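Local coordinates for nitroalkane oxidase (Podospora anserina, PDB 3MKH), which catalyses the FAD-dependent oxidation of nitroalkanes to aldehydes or ketones, releasing nitrite and turning molecular oxygen into hydrogen peroxide, at the interface of chains A and B. Numbering follows the deposited sequence. Chains: chain A/B, Nitroalkane oxidase.

Contact 1: the interface of chains A and B. Residues chain A 350, 414, 419, 421-422; chain B 289, 321, 325.
The six-membered ring of the A:Trp422 indole receives the aliphatic end of B:Lys321 on one face: CE lies 3.7 Å from the centroid of that ring, a CH-pi contact, and CD lies just beyond the rim beside CH2 and CZ3. A:Ala421 CB rests on this same face, over the five-membered ring near NE1 and CD1. A:Trp422 CZ2 touches B:Phe289 CD2 at 3.8 Å. The phenyl ring of B:Phe289 carries B:Lys321 CD over the centre of one face, so the lysine chain bends round a corner formed by the phenyl of its own subunit and the indole of the other. The far end of the phenyl, CZ, points to A:Tyr419 OH (3.6 Å) and to A:Met414 SD. The tyrosine ring in turn has A:Met414 CA over one face and the carboxylate carbon of A:Glu350 at its edge, in plane.

Three oxygens grip the ammonium nitrogen of B:Lys321. NZ donates to A:Glu350 OE1 at 2.9 Å, a salt bridge on the syn side, 29° out of the carboxylate plane. It donates to A:Ala421 O at 2.8 Å from above the carbonyl plane rather than along a lone pair. Its third partner is B:Glu325 OE2 at 2.7 Å, which uses its anti lone pair. Bends in the lysine chain at chi2 (51°) and chi4 (70°) carry NZ to this meeting point. The second shell is set by A:Tyr419 OH, which donates to A:Glu350 OE2 at 2.6 Å and so restricts rotation of the carboxylate. The two glutamates, 4.8 Å apart between A:Glu350 OE1 and B:Glu325 OE2, would probably repel one another without the lysine, whose positive charge they should stabilise. The site thus ties helix 345-374, the end of helix 402-415 and the C-terminal segment of one subunit to helices 262-298 and 311-340 of its neighbour, an assembly role within the homotetramer.

Contact 2: the interface of chains A and B. Residues chain A 297, 306, 308-309, 314; chain B 411, 414-415.
A:Lys297 NZ joins two successive backbone carbonyls at the C-terminal end of helix 402-415 in chain B. It donates directly to B:Met414 O at 2.8 Å, with a C=O...N angle of 166°, so the approach is nearly end-on to the carbonyl. A water 2.9 Å from A:Lys297 NZ extends the link, lying 2.7 Å from B:Leu415 O. The lysine chain is extended through chi3 and turns at chi4 (-107°), which brings the ammonium group to this helix end, where a positive charge would probably be favoured by the helix dipole.

Beside the polar link, B:Leu415 packs on the 3-10 helix 307-309. Its CD2 presses on A:Leu308 CB at 3.3 Å, tighter than usual van der Waals contact, while the other branch, CD1, meets A:Glu309 CG at 3.7 Å; the glutamate and leucine side chains cross at about a right angle. A:Leu308 CD1 reaches back to the B:Met414 carbonyl.

The fully extended B:Gln411 lays its CG against A:Ala314 CB. Its amide orientation is doubtful: OE1 is modelled 3.2 Å from A:Leu308 O and equally near A:Glu309 O, and all three oxygens can only accept. An amide turned over would offer NE2 as a donor to them instead. B:Met414, bent at chi3 (-76°), places its terminal methyl CE 3.7 Å from A:Ala314 O.

Contact 1: the interface of chains A and B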
ATOM      1  N   GLU A 350       4.290 -18.180 -16.075  1.00 22.36           N
ATOM      2  CA  GLU A 350       4.524 -17.199 -15.017  1.00 21.73           C
ATOM      3  C   GLU A 350       3.919 -15.828 -15.335  1.00 22.16           C
ATOM      4  O   GLU A 350       3.413 -15.144 -14.439  1.00 21.13           O
ATOM      5  CB  GLU A 350       6.028 -17.031 -14.716  1.00 22.04           C
ATOM      6  CG  GLU A 350       6.263 -16.277 -13.397  1.00 22.69           C
ATOM      7  CD  GLU A 350       7.689 -15.745 -13.226  1.00 32.08           C
ATOM      8  OE1 GLU A 350       8.290 -15.298 -14.225  1.00 30.02           O
ATOM      9  OE2 GLU A 350       8.200 -15.757 -12.079  1.00 31.74           O
ATOM     10  N   MET A 414       9.179 -20.778  -9.259  1.00 28.56           N
ATOM     11  CA  MET A 414      10.465 -20.250  -8.796  1.00 28.14           C
ATOM     12  C   MET A 414      11.330 -21.351  -8.158  1.00 33.06           C
ATOM     13  O   MET A 414      12.557 -21.298  -8.217  1.00 29.89           O
ATOM     14  CB  MET A 414      10.260 -19.089  -7.808  1.00 29.67           C
ATOM     15  CG  MET A 414       9.673 -17.814  -8.420  1.00 22.69           C
ATOM     16  SD  MET A 414       9.663 -16.404  -7.275  1.00 27.79           S
ATOM     17  CE  MET A 414       8.494 -17.014  -6.050  1.00 30.57           C
ATOM     18  N   TYR A 419      13.992 -22.832 -13.431  1.00 33.63           N
ATOM     19  CA  TYR A 419      13.531 -21.441 -13.420  1.00 28.79           C
ATOM     20  C   TYR A 419      14.569 -20.500 -14.037  1.00 31.74           C
ATOM     21  O   TYR A 419      15.748 -20.524 -13.686  1.00 30.56           O
ATOM     22  CB  TYR A 419      13.179 -20.976 -12.000  1.00 28.43           C
ATOM     23  CG  TYR A 419      12.520 -19.612 -11.958  1.00 26.92           C
ATOM     24  CD1 TYR A 419      11.198 -19.439 -12.365  1.00 24.92           C
ATOM     25  CD2 TYR A 419      13.218 -18.494 -11.507  1.00 27.19           C
ATOM     26  CE1 TYR A 419      10.590 -18.188 -12.316  1.00 24.33           C
ATOM     27  CE2 TYR A 419      12.624 -17.241 -11.459  1.00 23.99           C
ATOM     28  CZ  TYR A 419      11.311 -17.096 -11.859  1.00 25.79           C
ATOM     29  OH  TYR A 419      10.735 -15.853 -11.809  1.00 26.25           O
ATOM     30  N   ALA A 421      14.573 -16.602 -14.760  1.00 27.63           N
ATOM     31  CA  ALA A 421      13.765 -15.417 -14.468  1.00 28.53           C
ATOM     32  C   ALA A 421      13.245 -14.623 -15.674  1.00 29.99           C
ATOM     33  O   ALA A 421      12.044 -14.395 -15.791  1.00 25.04           O
ATOM     34  CB  ALA A 421      14.496 -14.506 -13.506  1.00 28.55           C
ATOM     35  N   TRP A 422      14.141 -14.196 -16.557  1.00 25.58           N
ATOM     36  CA  TRP A 422      13.777 -13.239 -17.600  1.00 25.64           C
ATOM     37  C   TRP A 422      13.718 -13.854 -19.000  1.00 25.29           C
ATOM     38  O   TRP A 422      13.667 -13.133 -19.994  1.00 25.41           O
ATOM     39  CB  TRP A 422      14.749 -12.037 -17.574  1.00 29.16           C
ATOM     40  CG  TRP A 422      14.979 -11.591 -16.165  1.00 27.39           C
ATOM     41  CD1 TRP A 422      16.081 -11.833 -15.395  1.00 29.00           C
ATOM     42  CD2 TRP A 422      14.045 -10.909 -15.329  1.00 26.47           C
ATOM     43  NE1 TRP A 422      15.905 -11.309 -14.137  1.00 27.32           N
ATOM     44  CE2 TRP A 422      14.661 -10.739 -14.068  1.00 26.76           C
ATOM     45  CE3 TRP A 422      12.752 -10.411 -15.523  1.00 25.93           C
ATOM     46  CZ2 TRP A 422      14.025 -10.094 -13.007  1.00 27.06           C
ATOM     47  CZ3 TRP A 422      12.122  -9.762 -14.462  1.00 28.17           C
ATOM     48  CH2 TRP A 422      12.760  -9.611 -13.225  1.00 25.34           C
TER
ATOM     49  N   PHE B 289      15.442  -8.497  -7.508  1.00 24.54           N
ATOM     50  CA  PHE B 289      14.853  -9.834  -7.602  1.00 25.15           C
ATOM     51  C   PHE B 289      15.932 -10.918  -7.790  1.00 24.84           C
ATOM     52  O   PHE B 289      15.923 -11.952  -7.117  1.00 25.47           O
ATOM     53  CB  PHE B 289      13.828  -9.895  -8.741  1.00 24.43           C
ATOM     54  CG  PHE B 289      13.200 -11.253  -8.912  1.00 23.32           C
ATOM     55  CD1 PHE B 289      12.090 -11.622  -8.161  1.00 24.19           C
ATOM     56  CD2 PHE B 289      13.716 -12.155  -9.820  1.00 24.89           C
ATOM     57  CE1 PHE B 289      11.511 -12.882  -8.305  1.00 24.72           C
ATOM     58  CE2 PHE B 289      13.145 -13.415  -9.968  1.00 26.43           C
ATOM     59  CZ  PHE B 289      12.039 -13.776  -9.210  1.00 25.84           C
ATOM     60  N   LYS B 321       8.535  -9.822  -8.741  1.00 23.92           N
ATOM     61  CA  LYS B 321       8.606 -10.268 -10.138  1.00 22.32           C
ATOM     62  C   LYS B 321       7.422  -9.712 -10.937  1.00 24.41           C
ATOM     63  O   LYS B 321       7.575  -9.216 -12.071  1.00 21.48           O
ATOM     64  CB  LYS B 321       8.630 -11.807 -10.188  1.00 20.69           C
ATOM     65  CG  LYS B 321       8.877 -12.406 -11.574  1.00 23.99           C
ATOM     66  CD  LYS B 321      10.101 -11.762 -12.206  1.00 22.60           C
ATOM     67  CE  LYS B 321      10.817 -12.733 -13.147  1.00 28.98           C
ATOM     68  NZ  LYS B 321      10.034 -13.002 -14.395  1.00 29.08           N
ATOM     69  N   GLU B 325       7.599  -7.063 -14.181  1.00 23.53           N
ATOM     70  CA  GLU B 325       7.047  -7.347 -15.500  1.00 23.48           C
ATOM     71  C   GLU B 325       6.057  -6.274 -15.933  1.00 21.44           C
ATOM     72  O   GLU B 325       6.062  -5.848 -17.083  1.00 20.19           O
ATOM     73  CB  GLU B 325       6.416  -8.746 -15.550  1.00 22.60           C
ATOM     74  CG  GLU B 325       7.385  -9.865 -15.215  1.00 23.34           C
ATOM     75  CD  GLU B 325       8.488 -10.049 -16.269  1.00 29.54           C
ATOM     76  OE1 GLU B 325       8.496  -9.323 -17.290  1.00 28.13           O
ATOM     77  OE2 GLU B 325       9.337 -10.946 -16.080  1.00 29.59           O
TER

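Contact 2: the interface of chains A and B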
ATOM      1  N   LYS A 297     -15.790  16.024 -14.962  1.00 36.20           N
ATOM      2  CA  LYS A 297     -15.893  17.011 -16.037  1.00 42.33           C
ATOM      3  C   LYS A 297     -17.263  17.693 -16.071  1.00 46.68           C
ATOM      4  O   LYS A 297     -17.419  18.751 -16.679  1.00 50.90           O
ATOM      5  CB  LYS A 297     -15.500  16.407 -17.392  1.00 38.11           C
ATOM      6  CG  LYS A 297     -13.979  16.114 -17.495  1.00 41.78           C
ATOM      7  CD  LYS A 297     -13.523  15.695 -18.906  1.00 41.99           C
ATOM      8  CE  LYS A 297     -11.994  15.464 -18.974  1.00 43.19           C
ATOM      9  NZ  LYS A 297     -11.201  16.532 -19.700  1.00 33.44           N
ATOM     10  N   PRO A 306     -13.043  23.868 -11.496  1.00 54.02           N
ATOM     11  CA  PRO A 306     -13.451  22.518 -11.907  1.00 50.61           C
ATOM     12  C   PRO A 306     -12.944  21.467 -10.923  1.00 40.34           C
ATOM     13  O   PRO A 306     -11.909  21.679 -10.280  1.00 45.57           O
ATOM     14  CB  PRO A 306     -12.753  22.339 -13.258  1.00 51.06           C
ATOM     15  CG  PRO A 306     -12.562  23.730 -13.769  1.00 55.77           C
ATOM     16  CD  PRO A 306     -12.321  24.581 -12.565  1.00 53.88           C
ATOM     17  N   LEU A 308     -11.471  18.758 -11.465  1.00 40.93           N
ATOM     18  CA  LEU A 308     -10.126  18.308 -11.830  1.00 37.86           C
ATOM     19  C   LEU A 308      -9.015  19.265 -11.386  1.00 44.80           C
ATOM     20  O   LEU A 308      -7.836  18.903 -11.404  1.00 40.27           O
ATOM     21  CB  LEU A 308     -10.015  17.991 -13.327  1.00 42.99           C
ATOM     22  CG  LEU A 308     -10.311  16.544 -13.746  1.00 41.43           C
ATOM     23  CD1 LEU A 308     -10.267  16.402 -15.258  1.00 39.10           C
ATOM     24  CD2 LEU A 308      -9.351  15.561 -13.074  1.00 33.99           C
ATOM     25  N   GLU A 309      -9.374  20.473 -10.956  1.00 40.76           N
ATOM     26  CA  GLU A 309      -8.343  21.390 -10.484  1.00 41.66           C
ATOM     27  C   GLU A 309      -7.908  21.162  -9.043  1.00 44.17           C
ATOM     28  O   GLU A 309      -6.911  21.732  -8.595  1.00 45.09           O
ATOM     29  CB  GLU A 309      -8.706  22.849 -10.755  1.00 49.72           C
ATOM     30  CG  GLU A 309      -8.305  23.284 -12.162  1.00 55.11           C
ATOM     31  CD  GLU A 309      -8.598  24.743 -12.442  1.00 62.78           C
ATOM     32  OE1 GLU A 309      -8.204  25.603 -11.618  1.00 61.11           O
ATOM     33  OE2 GLU A 309      -9.218  25.021 -13.493  1.00 62.96           O
ATOM     34  N   ALA A 314      -7.424  14.973  -8.662  1.00 30.44           N
ATOM     35  CA  ALA A 314      -6.619  14.681  -9.832  1.00 29.45           C
ATOM     36  C   ALA A 314      -5.611  13.585  -9.559  1.00 29.54           C
ATOM     37  O   ALA A 314      -5.417  12.706 -10.390  1.00 27.43           O
ATOM     38  CB  ALA A 314      -5.924  15.944 -10.335  1.00 30.08           C
TER
ATOM     39  N   GLN B 411      -2.238  16.247 -14.323  1.00 32.32           N
ATOM     40  CA  GLN B 411      -3.449  16.977 -14.009  1.00 29.78           C
ATOM     41  C   GLN B 411      -3.838  17.926 -15.145  1.00 34.91           C
ATOM     42  O   GLN B 411      -4.990  17.953 -15.570  1.00 27.92           O
ATOM     43  CB  GLN B 411      -3.243  17.744 -12.708  1.00 35.80           C
ATOM     44  CG  GLN B 411      -4.362  18.654 -12.313  1.00 38.53           C
ATOM     45  CD  GLN B 411      -4.106  19.280 -10.958  1.00 43.65           C
ATOM     46  OE1 GLN B 411      -5.008  19.853 -10.352  1.00 44.45           O
ATOM     47  NE2 GLN B 411      -2.871  19.152 -10.465  1.00 41.52           N
ATOM     48  N   MET B 414      -5.168  16.058 -18.262  1.00 29.09           N
ATOM     49  CA  MET B 414      -6.542  15.583 -18.107  1.00 28.51           C
ATOM     50  C   MET B 414      -7.546  16.731 -18.142  1.00 31.39           C
ATOM     51  O   MET B 414      -8.706  16.527 -18.465  1.00 32.06           O
ATOM     52  CB  MET B 414      -6.714  14.805 -16.798  1.00 23.42           C
ATOM     53  CG  MET B 414      -5.977  13.470 -16.702  1.00 29.71           C
ATOM     54  SD  MET B 414      -6.404  12.597 -15.165  1.00 33.18           S
ATOM     55  CE  MET B 414      -5.443  13.524 -13.967  1.00 36.34           C
ATOM     56  N   LEU B 415      -7.105  17.932 -17.785  1.00 30.20           N
ATOM     57  CA  LEU B 415      -7.994  19.094 -17.756  1.00 30.91           C
ATOM     58  C   LEU B 415      -8.324  19.634 -19.152  1.00 32.54           C
ATOM     59  O   LEU B 415      -9.323  20.324 -19.340  1.00 35.63           O
ATOM     60  CB  LEU B 415      -7.379  20.209 -16.912  1.00 34.84           C
ATOM     61  CG  LEU B 415      -7.680  20.204 -15.413  1.00 38.17           C
ATOM     62  CD1 LEU B 415      -6.731  21.141 -14.686  1.00 44.52           C
ATOM     63  CD2 LEU B 415      -9.128  20.603 -15.179  1.00 37.08           C
TER
HETATM   64  O   HOH W   1     -11.764  19.238 -18.916  1.00 43.56           O

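The C-alpha centres of contact 1 and contact 2 lie about 38 Å apart, yet both draw on the same elements: helices 262-298 and 311-340 of one subunit against helix 402-415 of the other. The chains swap roles. In contact 1 chain A supplies A:Met414 and the C-terminal segment; in contact 2 chain B supplies B:Met414. Two-fold symmetry repeats each contact with the chains exchanged, so the twin of contact 1 uses B:Met414, as contact 2 does. The centres lie about 20 Å and 36 Å from A:Asp399. The two-fold interface and the homotetrameric state support a role in assembly.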